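Local coordinates for hypothetical protein (PDB 4I17), which is of unknown function but, as an exported protein built of TPR repeats, probably serves as a helical scaffold for binding other proteins, at residues I80-A85 with I96-E101. Sequence-based numbering, arbitrary orientation. Where two conformers were deposited one is given.
Sequences IGKSAA and IATLTE
Thr98 and Ser83 face each other where two antiparallel helices come close, their CA atoms 5.5 Å apart. The methyl branch does the touching on the threonine side: a chi1 of -55° puts OG1 beside the backbone N and swings CG2 anti to it, so that Thr98 CG2 lies 3.8 Å from Ser83 N and equally near Lys82 CB. The extended Lys82 chain crosses the Thr98 side chain at about a right angle, its CB, CG and CD all passing the same methyl. Leu99 approaches Ser83 with one branch, CD2 lying 3.8 Å from Ser83 CB. Ser83 was modelled in two conformers; in this one OG turns back on its own helix, with a 2.7 Å hydrogen bond from Ser83 OG to Ile80 O, which also accepts from Ala84 N, while the Leu99 methyl lies beside the hydroxyl. No hydrogen bond joins the two segments. Thr98 OG1 bonds within its helix, to Glu94 O. Helices 75-88 and 92-105 form a helical hairpin of the TPR array, the local axes 8.5 Å apart at 171°. Lys82 runs on over Phe65 and Ile69 of helix 58-70 to a salt bridge with Asp66, while Ile80 and Ile96 pack on helix 110-129.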
# COMPACT_ATOMS: atom_id res chain seq x y z
N ILE A 80 -7.18 6.89 6.42
CA ILE A 80 -7.60 6.47 5.08
C ILE A 80 -8.08 7.69 4.31
O ILE A 80 -7.71 7.88 3.16
CB ILE A 80 -8.66 5.34 5.13
CG1 ILE A 80 -8.04 4.03 5.63
CG2 ILE A 80 -9.38 5.14 3.76
CD1 ILE A 80 -9.08 3.02 6.17
N GLY A 81 -8.86 8.54 5.00
CA GLY A 81 -9.35 9.78 4.41
C GLY A 81 -8.23 10.71 4.00
O GLY A 81 -8.28 11.27 2.91
N LYS A 82 -7.25 10.90 4.87
CA LYS A 82 -6.11 11.76 4.58
C LYS A 82 -5.33 11.19 3.39
O LYS A 82 -4.97 11.95 2.49
CB LYS A 82 -5.20 11.90 5.81
CG LYS A 82 -4.16 12.98 5.62
CD LYS A 82 -3.36 13.18 6.88
CE LYS A 82 -2.25 14.17 6.65
NZ LYS A 82 -1.29 14.15 7.77
N SER A 83 -5.08 9.86 3.39
CA SER A 83 -4.35 9.22 2.29
C SER A 83 -5.12 9.41 0.98
O SER A 83 -4.51 9.76 -0.04
CB SER A 83 -4.14 7.73 2.56
OG SER A 83 -5.30 6.95 2.31
N ALA A 84 -6.46 9.21 1.00
CA ALA A 84 -7.30 9.36 -0.19
C ALA A 84 -7.22 10.77 -0.76
O ALA A 84 -7.25 10.94 -1.98
CB ALA A 84 -8.75 9.00 0.11
N ALA A 85 -7.15 11.78 0.12
CA ALA A 85 -7.03 13.17 -0.30
C ALA A 85 -5.73 13.37 -1.08
O ALA A 85 -5.74 14.00 -2.13
CB ALA A 85 -7.09 14.10 0.91
N ILE A 96 1.38 7.02 0.34
CA ILE A 96 1.96 5.88 1.05
C ILE A 96 2.59 6.29 2.39
O ILE A 96 2.56 5.49 3.33
CB ILE A 96 2.92 5.04 0.16
CG1 ILE A 96 3.25 3.67 0.81
CG2 ILE A 96 4.21 5.80 -0.22
CD1 ILE A 96 1.97 2.81 1.17
N ALA A 97 3.12 7.52 2.51
CA ALA A 97 3.66 7.99 3.81
C ALA A 97 2.54 8.05 4.87
O ALA A 97 2.76 7.64 6.01
CB ALA A 97 4.30 9.36 3.65
N THR A 98 1.34 8.49 4.47
CA THR A 98 0.18 8.57 5.37
C THR A 98 -0.28 7.19 5.73
O THR A 98 -0.52 6.93 6.91
CB THR A 98 -0.97 9.39 4.74
OG1 THR A 98 -0.45 10.67 4.38
CG2 THR A 98 -2.11 9.61 5.73
N LEU A 99 -0.39 6.29 4.75
CA LEU A 99 -0.78 4.91 5.09
C LEU A 99 0.23 4.28 6.04
O LEU A 99 -0.17 3.51 6.91
CB LEU A 99 -0.94 4.04 3.84
CG LEU A 99 -2.13 4.40 2.93
CD1 LEU A 99 -2.07 3.57 1.65
CD2 LEU A 99 -3.47 4.12 3.63
N THR A 100 1.54 4.60 5.88
CA THR A 100 2.61 4.04 6.72
C THR A 100 2.41 4.53 8.15
O THR A 100 2.52 3.74 9.09
CB THR A 100 4.00 4.37 6.14
OG1 THR A 100 4.06 3.90 4.79
CG2 THR A 100 5.14 3.73 6.96
N GLU A 101 2.11 5.83 8.32
CA GLU A 101 1.81 6.40 9.63
C GLU A 101 0.57 5.72 10.23
O GLU A 101 0.58 5.37 11.39
CB GLU A 101 1.59 7.92 9.52
CG GLU A 101 2.88 8.72 9.35
CD GLU A 101 3.95 8.45 10.40
OE1 GLU A 101 3.64 8.58 11.61
OE2 GLU A 101 5.08 8.07 10.01